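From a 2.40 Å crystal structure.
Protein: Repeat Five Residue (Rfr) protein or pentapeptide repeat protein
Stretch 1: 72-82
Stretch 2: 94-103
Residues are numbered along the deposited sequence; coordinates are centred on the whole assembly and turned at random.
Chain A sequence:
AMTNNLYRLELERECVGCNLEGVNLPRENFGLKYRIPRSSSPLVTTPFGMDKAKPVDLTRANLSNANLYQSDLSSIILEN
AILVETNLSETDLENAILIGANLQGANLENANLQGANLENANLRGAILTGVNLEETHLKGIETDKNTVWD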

# COMPACT_ATOMS: atom_id res chain seq x y z
N ASP A 72 -7.46 2.51 1.07
CA ASP A 72 -7.58 1.82 -0.21
C ASP A 72 -6.29 2.15 -0.98
O ASP A 72 -5.98 3.31 -1.22
CB ASP A 72 -8.79 2.34 -1.00
CG ASP A 72 -9.08 1.52 -2.27
OD1 ASP A 72 -8.11 1.02 -2.91
OD2 ASP A 72 -10.27 1.39 -2.65
N LEU A 73 -5.55 1.11 -1.35
CA LEU A 73 -4.31 1.27 -2.09
C LEU A 73 -4.33 0.39 -3.34
O LEU A 73 -3.28 -0.01 -3.85
CB LEU A 73 -3.12 0.86 -1.19
CG LEU A 73 -3.07 1.52 0.19
CD1 LEU A 73 -1.91 0.96 1.02
CD2 LEU A 73 -2.92 3.02 0.03
N SER A 74 -5.52 0.10 -3.84
CA SER A 74 -5.64 -0.76 -5.01
C SER A 74 -4.86 -0.25 -6.22
O SER A 74 -4.93 0.92 -6.59
CB SER A 74 -7.13 -0.97 -5.37
OG SER A 74 -7.83 0.25 -5.50
N SER A 75 -4.08 -1.15 -6.82
CA SER A 75 -3.27 -0.85 -8.00
C SER A 75 -2.18 0.19 -7.75
O SER A 75 -1.61 0.74 -8.69
CB SER A 75 -4.16 -0.39 -9.15
OG SER A 75 -5.10 -1.40 -9.49
N ILE A 76 -1.89 0.46 -6.49
CA ILE A 76 -0.87 1.44 -6.15
C ILE A 76 0.52 0.96 -6.53
O ILE A 76 0.78 -0.25 -6.58
CB ILE A 76 -0.89 1.75 -4.64
CG1 ILE A 76 -0.28 3.13 -4.39
CG2 ILE A 76 -0.11 0.69 -3.89
CD1 ILE A 76 -0.62 3.69 -3.03
N ILE A 77 1.41 1.91 -6.79
CA ILE A 77 2.79 1.59 -7.17
C ILE A 77 3.75 1.90 -6.02
O ILE A 77 4.07 3.06 -5.74
CB ILE A 77 3.20 2.37 -8.44
CG1 ILE A 77 2.22 2.05 -9.58
CG2 ILE A 77 4.61 1.98 -8.88
CD1 ILE A 77 2.49 2.80 -10.85
N LEU A 78 4.20 0.84 -5.35
CA LEU A 78 5.12 0.96 -4.22
C LEU A 78 6.42 0.23 -4.53
O LEU A 78 7.04 -0.37 -3.64
CB LEU A 78 4.48 0.39 -2.95
CG LEU A 78 3.39 1.25 -2.30
CD1 LEU A 78 2.70 0.46 -1.20
CD2 LEU A 78 4.02 2.51 -1.73
N GLU A 79 6.83 0.26 -5.78
CA GLU A 79 8.06 -0.41 -6.18
C GLU A 79 9.25 0.21 -5.45
O GLU A 79 9.38 1.43 -5.38
CB GLU A 79 8.25 -0.30 -7.70
CG GLU A 79 9.43 -1.07 -8.23
CD GLU A 79 9.40 -1.22 -9.75
OE1 GLU A 79 10.34 -1.83 -10.31
OE2 GLU A 79 8.43 -0.74 -10.38
N ASN A 80 10.09 -0.65 -4.88
CA ASN A 80 11.28 -0.21 -4.15
C ASN A 80 10.95 0.79 -3.05
O ASN A 80 11.76 1.64 -2.70
CB ASN A 80 12.29 0.38 -5.13
CG ASN A 80 12.82 -0.66 -6.10
OD1 ASN A 80 13.27 -0.33 -7.20
ND2 ASN A 80 12.79 -1.92 -5.69
N ALA A 81 9.74 0.68 -2.50
CA ALA A 81 9.31 1.57 -1.43
C ALA A 81 9.76 1.03 -0.07
O ALA A 81 9.96 -0.17 0.10
CB ALA A 81 7.80 1.70 -1.46
N ILE A 82 9.94 1.93 0.88
CA ILE A 82 10.35 1.54 2.23
C ILE A 82 9.12 1.62 3.12
O ILE A 82 8.54 2.69 3.30
CB ILE A 82 11.45 2.50 2.76
CG1 ILE A 82 12.66 2.47 1.81
CG2 ILE A 82 11.87 2.10 4.18
CD1 ILE A 82 13.71 3.50 2.10
N GLU A 94 -5.09 -4.66 -3.67
CA GLU A 94 -5.35 -5.46 -4.86
C GLU A 94 -4.60 -4.93 -6.08
O GLU A 94 -4.62 -3.73 -6.36
CB GLU A 94 -6.84 -5.53 -5.16
CG GLU A 94 -7.15 -6.34 -6.40
CD GLU A 94 -8.55 -6.92 -6.40
OE1 GLU A 94 -8.92 -7.57 -7.40
OE2 GLU A 94 -9.28 -6.76 -5.39
N ASN A 95 -3.93 -5.84 -6.78
CA ASN A 95 -3.15 -5.52 -7.98
C ASN A 95 -2.09 -4.47 -7.72
O ASN A 95 -1.66 -3.76 -8.62
CB ASN A 95 -4.07 -5.04 -9.11
CG ASN A 95 -5.18 -6.02 -9.41
OD1 ASN A 95 -4.93 -7.22 -9.59
ND2 ASN A 95 -6.41 -5.53 -9.47
N ALA A 96 -1.68 -4.36 -6.47
CA ALA A 96 -0.67 -3.38 -6.12
C ALA A 96 0.70 -3.86 -6.57
O ALA A 96 0.93 -5.06 -6.75
CB ALA A 96 -0.66 -3.15 -4.63
N ILE A 97 1.61 -2.92 -6.77
CA ILE A 97 2.95 -3.29 -7.18
C ILE A 97 3.89 -3.04 -6.03
O ILE A 97 4.19 -1.90 -5.69
CB ILE A 97 3.39 -2.47 -8.41
CG1 ILE A 97 2.53 -2.87 -9.62
CG2 ILE A 97 4.86 -2.69 -8.69
CD1 ILE A 97 2.78 -2.02 -10.85
N LEU A 98 4.35 -4.12 -5.40
CA LEU A 98 5.27 -4.00 -4.27
C LEU A 98 6.63 -4.64 -4.56
O LEU A 98 7.28 -5.14 -3.65
CB LEU A 98 4.64 -4.61 -3.02
CG LEU A 98 3.47 -3.82 -2.41
CD1 LEU A 98 2.54 -4.77 -1.68
CD2 LEU A 98 4.00 -2.74 -1.46
N ILE A 99 7.04 -4.62 -5.82
CA ILE A 99 8.32 -5.20 -6.22
C ILE A 99 9.48 -4.59 -5.45
O ILE A 99 9.65 -3.37 -5.42
CB ILE A 99 8.57 -5.02 -7.72
CG1 ILE A 99 7.47 -5.74 -8.51
CG2 ILE A 99 9.93 -5.57 -8.10
CD1 ILE A 99 7.55 -5.49 -10.00
N GLY A 100 10.29 -5.44 -4.83
CA GLY A 100 11.44 -4.97 -4.09
C GLY A 100 11.13 -4.12 -2.88
O GLY A 100 12.05 -3.52 -2.30
N ALA A 101 9.87 -4.05 -2.48
CA ALA A 101 9.49 -3.25 -1.32
C ALA A 101 10.08 -3.81 -0.03
O ALA A 101 10.27 -5.01 0.11
CB ALA A 101 7.97 -3.17 -1.19
N ASN A 102 10.38 -2.92 0.91
CA ASN A 102 10.92 -3.35 2.19
C ASN A 102 9.79 -3.25 3.22
O ASN A 102 9.48 -2.17 3.71
CB ASN A 102 12.09 -2.45 2.59
CG ASN A 102 12.70 -2.86 3.91
OD1 ASN A 102 12.37 -3.91 4.46
ND2 ASN A 102 13.61 -2.03 4.43
N LEU A 103 9.17 -4.39 3.52
CA LEU A 103 8.05 -4.44 4.47
C LEU A 103 8.44 -5.05 5.82
O LEU A 103 7.60 -5.62 6.52
CB LEU A 103 6.89 -5.22 3.87
CG LEU A 103 6.24 -4.61 2.63
CD1 LEU A 103 5.76 -5.71 1.69
CD2 LEU A 103 5.08 -3.73 3.06

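Two successive coils of a pentapeptide-repeat fold lie one on the other here, joined by a ladder of backbone hydrogen bonds and by apolar side-chain contacts, among them Leu78 with Leu98 and Ile77 with Ile97, with 690 Å² buried between them. Neither stretch forms a regular helix or strand; isolated beta bridges pair Ile77 with Ile97 and Ile82 with Asn102, and type II turns span Leu73 to Ile76, Leu78 to Ala81 and Leu98 to Ala101.

The ladder has five rungs. Ser75 N donates to Glu94 O at 2.7 Å, Ile97 N to Ile76 O at 2.8 Å, Leu78 N to Ile97 O at 2.8 Å, Asn80 N to Ile99 O at 2.8 Å, and Asn102 N to Ala81 O at 2.9 Å. Ile97 therefore uses both its amide and its carbonyl to grip the other coil. These bonds use main-chain atoms alone, so no side-chain polar group is spent on them. CA-H...O contacts reinforce the ladder, the straightest running from Ser75 CA to Asn95 O (3.4 Å, 175° at the hydrogen).

Leu78 and Leu98 are both buried, both m,t, and their branched ends meet, with Leu78 CD1 3.5 Å from Leu98 CD2. Ala96 and Ala101 are buried, and their methyls make close apolar or backbone contacts: Ala96 CB packs 3.9 Å from Ile76 CG2, while Ala101 CB sits 3.8 Å from Leu78 O. Ile77 and Ile97 form a looser, partly exposed apolar pair, Ile77 CG1 and Ile97 CD1 lying 4.3 Å apart; both are m,t. The aliphatic part of Glu79 joins in, its CG lying 4.1 Å from Ile99 CB, while its carboxylate extends onward in an all-trans chain.

The third position of each type II turn has positive phi: Ser75, Asn80 and Gly100. Asn95 has a similar phi, and all four lie between 54° and 65°, a region accessible to asparagine and easiest for glycine. At Gly100 the neighbouring coil adds a second reason: an ideal CB would lie 2.4 Å from Asn80 ND2, a clash. Without one, the Asn80 amide can fold over the glycine, ND2 standing 3.7 Å from Gly100 CA.

At the start of the first stretch, Asp72 OD1 and Ser74 are paired. Asp72 OD1 accepts from Ser74 N at 2.9 Å and from Ser74 OG at 2.7 Å, so a short acidic side chain braces the turn and the buried serine hydroxyl is not left unpaired.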